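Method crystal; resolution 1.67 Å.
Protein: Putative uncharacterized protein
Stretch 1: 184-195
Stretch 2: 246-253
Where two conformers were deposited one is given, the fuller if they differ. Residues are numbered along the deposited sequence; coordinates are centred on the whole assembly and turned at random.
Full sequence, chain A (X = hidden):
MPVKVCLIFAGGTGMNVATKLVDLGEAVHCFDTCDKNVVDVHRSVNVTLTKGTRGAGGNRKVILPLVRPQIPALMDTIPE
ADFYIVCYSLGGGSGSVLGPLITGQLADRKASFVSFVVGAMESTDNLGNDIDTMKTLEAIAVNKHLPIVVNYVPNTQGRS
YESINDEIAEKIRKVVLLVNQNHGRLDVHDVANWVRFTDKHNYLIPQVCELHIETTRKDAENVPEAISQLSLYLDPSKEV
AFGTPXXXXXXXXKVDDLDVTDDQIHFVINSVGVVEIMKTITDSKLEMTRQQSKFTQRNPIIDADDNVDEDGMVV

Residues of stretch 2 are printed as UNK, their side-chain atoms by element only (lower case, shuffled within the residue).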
ATOM      1  N   GLY A 184      27.368  -3.211   0.070  1.00 35.84           N
ATOM      2  CA  GLY A 184      28.356  -3.161   1.127  1.00 35.25           C
ATOM      3  C   GLY A 184      27.786  -2.515   2.374  1.00 39.82           C
ATOM      4  O   GLY A 184      27.032  -1.542   2.285  1.00 36.56           O
ATOM      5  N   ARG A 185      28.141  -3.067   3.534  1.00 42.12           N
ATOM      6  CA  ARG A 185      27.760  -2.504   4.832  1.00 41.85           C
ATOM      7  C   ARG A 185      26.306  -2.752   5.243  1.00 40.96           C
ATOM      8  O   ARG A 185      25.936  -2.493   6.384  1.00 52.11           O
ATOM      9  CB  ARG A 185      28.083  -1.007   4.886  1.00 39.96           C
ATOM     10  CG  ARG A 185      29.578  -0.721   4.889  1.00 55.10           C
ATOM     11  CD  ARG A 185      29.905   0.678   4.402  1.00 59.19           C
ATOM     12  NE  ARG A 185      29.321   1.718   5.242  1.00 57.66           N
ATOM     13  CZ  ARG A 185      29.484   3.019   5.026  1.00 54.92           C
ATOM     14  NH1 ARG A 185      30.218   3.435   3.998  1.00 50.36           N
ATOM     15  NH2 ARG A 185      28.915   3.902   5.838  1.00 52.57           N
ATOM     16  N   LEU A 186      25.488  -3.264   4.329  1.00 45.99           N
ATOM     17  CA  LEU A 186      24.055  -3.394   4.604  1.00 42.44           C
ATOM     18  C   LEU A 186      23.600  -4.843   4.802  1.00 47.15           C
ATOM     19  O   LEU A 186      23.661  -5.668   3.884  1.00 47.50           O
ATOM     20  CB  LEU A 186      23.230  -2.722   3.507  1.00 41.56           C
ATOM     21  CG  LEU A 186      21.763  -2.490   3.862  1.00 36.41           C
ATOM     22  CD1 LEU A 186      21.644  -1.403   4.926  1.00 33.87           C
ATOM     23  CD2 LEU A 186      20.963  -2.123   2.626  1.00 34.08           C
ATOM     24  N   ASP A 187      23.095  -5.097   6.006  1.00 48.90           N
ATOM     25  CA  ASP A 187      22.696  -6.408   6.498  1.00 48.18           C
ATOM     26  C   ASP A 187      21.195  -6.637   6.320  1.00 44.06           C
ATOM     27  O   ASP A 187      20.432  -5.691   6.113  1.00 40.48           O
ATOM     28  CB  ASP A 187      22.998  -6.441   7.998  1.00 50.33           C
ATOM     29  CG  ASP A 187      23.526  -7.765   8.458  1.00 62.83           C
ATOM     30  OD1 ASP A 187      23.047  -8.802   7.957  1.00 71.28           O
ATOM     31  OD2 ASP A 187      24.422  -7.765   9.330  1.00 65.33           O
ATOM     32  N   VAL A 188      20.760  -7.890   6.422  1.00 35.55           N
ATOM     33  CA  VAL A 188      19.333  -8.163   6.524  1.00 36.37           C
ATOM     34  C   VAL A 188      18.814  -7.594   7.841  1.00 36.84           C
ATOM     35  O   VAL A 188      17.671  -7.135   7.932  1.00 37.36           O
ATOM     36  CB  VAL A 188      19.011  -9.665   6.473  1.00 40.85           C
ATOM     37  CG1 VAL A 188      17.539  -9.890   6.780  1.00 36.91           C
ATOM     38  CG2 VAL A 188      19.353 -10.236   5.117  1.00 41.15           C
ATOM     39  N   HIS A 189      19.665  -7.623   8.861  1.00 34.22           N
ATOM     40  CA  HIS A 189      19.295  -7.092  10.163  1.00 37.21           C
ATOM     41  C   HIS A 189      19.212  -5.570  10.150  1.00 40.83           C
ATOM     42  O   HIS A 189      18.402  -4.985  10.869  1.00 37.94           O
ATOM     43  CB  HIS A 189      20.266  -7.584  11.235  1.00 49.69           C
ATOM     44  CG  HIS A 189      20.312  -9.075  11.353  1.00 63.56           C
ATOM     45  ND1 HIS A 189      21.388  -9.823  10.925  1.00 72.53           N
ATOM     46  CD2 HIS A 189      19.402  -9.960  11.823  1.00 67.31           C
ATOM     47  CE1 HIS A 189      21.145 -11.103  11.143  1.00 75.62           C
ATOM     48  NE2 HIS A 189      19.945 -11.214  11.687  1.00 71.83           N
ATOM     49  N   ASP A 190      20.037  -4.933   9.325  1.00 37.48           N
ATOM     50  CA  ASP A 190      19.984  -3.486   9.170  1.00 32.07           C
ATOM     51  C   ASP A 190      18.635  -3.073   8.587  1.00 29.95           C
ATOM     52  O   ASP A 190      17.998  -2.151   9.080  1.00 29.84           O
ATOM     53  CB  ASP A 190      21.115  -2.993   8.268  1.00 35.52           C
ATOM     54  CG  ASP A 190      22.485  -3.179   8.893  1.00 45.81           C
ATOM     55  OD1 ASP A 190      22.590  -3.134  10.138  1.00 41.63           O
ATOM     56  OD2 ASP A 190      23.463  -3.366   8.138  1.00 47.77           O
ATOM     57  N   VAL A 191      18.205  -3.771   7.541  1.00 28.20           N
ATOM     58  CA  VAL A 191      16.903  -3.501   6.935  1.00 29.76           C
ATOM     59  C   VAL A 191      15.771  -3.748   7.930  1.00 25.34           C
ATOM     60  O   VAL A 191      14.870  -2.915   8.062  1.00 26.98           O
ATOM     61  CB  VAL A 191      16.682  -4.334   5.659  1.00 28.38           C
ATOM     62  CG1 VAL A 191      15.242  -4.205   5.166  1.00 26.87           C
ATOM     63  CG2 VAL A 191      17.675  -3.907   4.575  1.00 29.15           C
ATOM     64  N   ALA A 192      15.833  -4.868   8.647  1.00 35.33           N
ATOM     65  CA  ALA A 192      14.794  -5.201   9.627  1.00 31.57           C
ATOM     66  C   ALA A 192      14.669  -4.101  10.671  1.00 32.89           C
ATOM     67  O   ALA A 192      13.567  -3.653  10.985  1.00 32.20           O
ATOM     68  CB  ALA A 192      15.077  -6.554  10.300  1.00 28.61           C
ATOM     69  N   ASN A 193      15.800  -3.647  11.200  1.00 29.21           N
ATOM     70  CA  ASN A 193      15.765  -2.625  12.240  1.00 32.55           C
ATOM     71  C   ASN A 193      15.443  -1.218  11.744  1.00 28.63           C
ATOM     72  O   ASN A 193      15.117  -0.338  12.547  1.00 25.45           O
ATOM     73  CB  ASN A 193      17.043  -2.642  13.063  1.00 40.93           C
ATOM     74  CG  ASN A 193      17.113  -3.851  13.970  1.00 47.37           C
ATOM     75  OD1 ASN A 193      16.181  -4.120  14.738  1.00 43.26           O
ATOM     76  ND2 ASN A 193      18.191  -4.608  13.859  1.00 50.59           N
ATOM     77  N   TRP A 194      15.537  -1.013  10.432  1.00 23.83           N
ATOM     78  CA  TRP A 194      15.094   0.226   9.822  1.00 21.56           C
ATOM     79  C   TRP A 194      13.577   0.295   9.833  1.00 24.71           C
ATOM     80  O   TRP A 194      13.001   1.294  10.253  1.00 21.36           O
ATOM     81  CB  TRP A 194      15.611   0.328   8.379  1.00 21.04           C
ATOM     82  CG  TRP A 194      14.898   1.313   7.495  1.00 20.05           C
ATOM     83  CD1 TRP A 194      14.884   2.672   7.618  1.00 24.57           C
ATOM     84  CD2 TRP A 194      14.121   1.006   6.331  1.00 20.98           C
ATOM     85  NE1 TRP A 194      14.137   3.233   6.597  1.00 21.43           N
ATOM     86  CE2 TRP A 194      13.657   2.227   5.798  1.00 18.00           C
ATOM     87  CE3 TRP A 194      13.766  -0.187   5.693  1.00 19.63           C
ATOM     88  CZ2 TRP A 194      12.855   2.291   4.656  1.00 19.09           C
ATOM     89  CZ3 TRP A 194      12.972  -0.126   4.555  1.00 24.16           C
ATOM     90  CH2 TRP A 194      12.525   1.101   4.048  1.00 18.94           C
ATOM     91  N   VAL A 195      12.928  -0.765   9.361  1.00 20.81           N
ATOM     92  CA  VAL A 195      11.479  -0.715   9.170  1.00 20.37           C
ATOM     93  C   VAL A 195      10.693  -1.139  10.422  1.00 20.95           C
ATOM     94  O   VAL A 195       9.579  -0.648  10.661  1.00 23.05           O
ATOM     95  CB  VAL A 195      11.042  -1.525   7.918  1.00 20.89           C
ATOM     96  CG1 VAL A 195      11.185  -3.029   8.148  1.00 21.71           C
ATOM     97  CG2 VAL A 195       9.622  -1.162   7.548  1.00 19.97           C
ATOM     98  N   UNK A 246      16.137   9.126  14.117  1.00 24.74           N
ATOM     99  CA  UNK A 246      16.508   8.345  15.282  1.00 26.14           C
ATOM    100  C   UNK A 246      17.379   7.168  14.880  1.00 28.65           C
ATOM    101  O   UNK A 246      18.267   6.755  15.626  1.00 34.10           O
ATOM    102  c   UNK A 246      15.205   9.887  17.429  1.00 40.71           C
ATOM    103  c   UNK A 246      15.259   7.798  15.990  1.00 28.75           C
ATOM    104  c   UNK A 246      15.653   6.806  17.079  1.00 35.89           C
ATOM    105  c   UNK A 246      14.417   8.943  16.551  1.00 38.02           C
ATOM    106  N   UNK A 247      17.113   6.619  13.702  1.00 23.66           N
ATOM    107  CA  UNK A 247      17.873   5.480  13.206  1.00 22.53           C
ATOM    108  C   UNK A 247      18.353   5.812  11.805  1.00 31.56           C
ATOM    109  O   UNK A 247      17.600   6.340  11.002  1.00 22.84           O
ATOM    110  c   UNK A 247      18.932   0.962  12.767  1.00 34.12           C
ATOM    111  c   UNK A 247      18.854   0.776  11.398  1.00 40.78           C
ATOM    112  c   UNK A 247      16.996   4.219  13.193  1.00 23.47           C
ATOM    113  c   UNK A 247      18.333   2.069  13.339  1.00 30.41           C
ATOM    114  c   UNK A 247      17.656   3.007  12.561  1.00 26.79           C
ATOM    115  o   UNK A 247      19.447  -0.324  10.823  1.00 44.60           O
ATOM    116  c   UNK A 247      18.191   1.690  10.605  1.00 30.54           C
ATOM    117  c   UNK A 247      17.591   2.794  11.190  1.00 27.42           C
ATOM    118  N   UNK A 248      19.615   5.514  11.517  1.00 27.71           N
ATOM    119  CA  UNK A 248      20.216   5.836  10.228  0.61 30.40           C
ATOM    120  C   UNK A 248      21.181   4.726   9.812  1.00 34.04           C
ATOM    121  O   UNK A 248      21.989   4.294  10.634  1.00 35.62           O
ATOM    122  c   UNK A 248      20.973   7.161  10.362  0.61 36.12           C
ATOM    123  n   UNK A 248      22.635   9.541  10.486  0.61 44.59           N
ATOM    124  n   UNK A 248      21.808  11.691  10.479  0.61 36.52           N
ATOM    125  n   UNK A 248      22.313  10.651   8.498  0.61 49.98           N
ATOM    126  c   UNK A 248      23.143   8.326   9.852  0.61 46.85           C
ATOM    127  c   UNK A 248      22.033   7.419   9.310  0.61 42.48           C
ATOM    128  c   UNK A 248      22.254  10.629   9.822  0.61 41.65           C
ATOM    129  N   UNK A 249      21.113   4.290   8.555  1.00 29.95           N
ATOM    130  CA  UNK A 249      22.063   3.312   8.014  1.00 36.38           C
ATOM    131  C   UNK A 249      22.393   3.617   6.561  1.00 36.47           C
ATOM    132  O   UNK A 249      21.580   4.178   5.830  1.00 30.70           O
ATOM    133  c   UNK A 249      23.257   0.724   9.495  1.00 60.83           C
ATOM    134  n   UNK A 249      22.562  -0.323  11.651  1.00 73.42           N
ATOM    135  c   UNK A 249      23.641   0.425  10.938  1.00 74.28           C
ATOM    136  c   UNK A 249      21.517   1.883   8.110  1.00 35.33           C
ATOM    137  c   UNK A 249      21.812   1.185   9.416  1.00 51.95           C
ATOM    138  N   UNK A 250      23.587   3.222   6.145  1.00 30.60           N
ATOM    139  CA  UNK A 250      24.031   3.440   4.771  1.00 34.39           C
ATOM    140  C   UNK A 250      24.525   2.145   4.124  1.00 38.11           C
ATOM    141  O   UNK A 250      25.188   1.332   4.764  1.00 44.07           O
ATOM    142  c   UNK A 250      25.729   4.614   3.296  1.00 38.87           C
ATOM    143  c   UNK A 250      25.139   4.510   4.711  1.00 35.40           C
ATOM    144  c   UNK A 250      24.594   5.850   5.166  1.00 36.92           C
ATOM    145  N   UNK A 251      24.179   1.953   2.854  1.00 35.23           N
ATOM    146  CA  UNK A 251      24.713   0.851   2.070  1.00 31.67           C
ATOM    147  C   UNK A 251      25.427   1.355   0.825  1.00 37.91           C
ATOM    148  O   UNK A 251      25.047   2.379   0.254  1.00 34.91           O
ATOM    149  N   UNK A 252      26.467   0.645   0.399  1.00 35.05           N
ATOM    150  CA  UNK A 252      27.198   1.035  -0.805  1.00 35.89           C
ATOM    151  C   UNK A 252      26.836   0.124  -1.961  1.00 36.90           C
ATOM    152  O   UNK A 252      27.045  -1.086  -1.893  1.00 42.49           O
ATOM    153  c   UNK A 252      28.379   3.250   0.567  1.00 40.82           C
ATOM    154  c   UNK A 252      28.719   1.015  -0.584  1.00 38.36           C
ATOM    155  c   UNK A 252      29.454   1.449  -1.850  1.00 45.33           C
ATOM    156  c   UNK A 252      29.064   1.908   0.607  1.00 39.44           C
ATOM    157  N   UNK A 253      26.266   0.709  -3.009  1.00 37.31           N
ATOM    158  CA  UNK A 253      25.837  -0.053  -4.173  1.00 35.24           C
ATOM    159  C   UNK A 253      27.013  -0.361  -5.083  1.00 39.03           C
ATOM    160  O   UNK A 253      28.037   0.328  -5.059  1.00 43.10           O
ATOM    161  c   UNK A 253      24.753   0.697  -4.949  1.00 34.29           C
ATOM    162  c   UNK A 253      23.500   0.954  -4.149  1.00 37.55           C
ATOM    163  c   UNK A 253      22.843   3.433  -5.149  1.00 38.08           C
ATOM    164  s   UNK A 253      22.223   1.747  -5.135  1.00 35.57           S
TER

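Position 246 carries four side-chain carbons, forked at the first, one arm two carbons long, and none touches stretch 1. That branching is isoleucine, I246.

Position 247 has one carbon leading to a six-carbon ring that bears a single oxygen. The CA-to-CB bond points toward the helix; the oxygen of position 247 lies 2.9 Å from D190 O, a pair whose geometry leaves hydrogen bonding open, and N193 C sits over one ring face. A hydroxylated six-membered ring identifies Y247. N193 C is 4.0 Å from Y247 CZ, and W194 CB packs 3.7 Å from Y247 CE2.

Position 248 shows three carbons, a nitrogen, then a carbon carrying two more nitrogens. Its CA-to-CB bond points away, as strand alternation predicts, and it touches nothing on stretch 1. The group is a guanidinium, hence R248.

Position 249 is four carbons in a row ending in nitrogen, and that nitrogen of position 249 lies 3.2 Å from D190 OD1: lysine. The CA-to-CB bond of K249 points toward stretch 1, and NZ donates to D190 OD1, a hydrogen bond within a salt bridge. K249 NZ also donates to Y247 OH at 3.2 Å.

Position 250 has three carbons, one carrying the other two. Its CA-to-CB bond points sideways, its CB is 4.0 Å from R185 NH2, and a branch carbon lies over one face of the R185 guanidinium: V250, the branch being CG1.

Position 251 has no side-chain atoms. The backbone comes close here: the CA of position 251 is 3.3 Å from G184 O in a CA-H...O contact and 4.1 Å from L186 CB. It is G251. An ideal CB on G251 would stand a tight 3.2 Å from L186 CB.

Position 252 again has four carbons forked at the first, one arm two carbons long; a carbon of position 252 is 3.9 Å from R185 NH1. This is I252, the carbon CG1. Its backbone pairs with G184 in a single antiparallel bridge, G184 N to I252 O and I252 N to G184 O both measuring 2.9 Å.

Position 253 has two carbons, a sulfur and a terminal carbon, unbranched, out of contact, its CA-to-CB bond pointing away: M253.

The contact therefore has two parts. At G184 to L186, backbone pairing of G184 with I252 and the close approach to G251 are joined by R185, which lies along V250 and I252. Beyond it, helix 188-195 runs at 149° to the strand, and the long side chains of K249 and Y247 span the gap. D190 meets both. Together the stretches bury 523 Å².

Stretch 2 246-253: IYRKVGIM
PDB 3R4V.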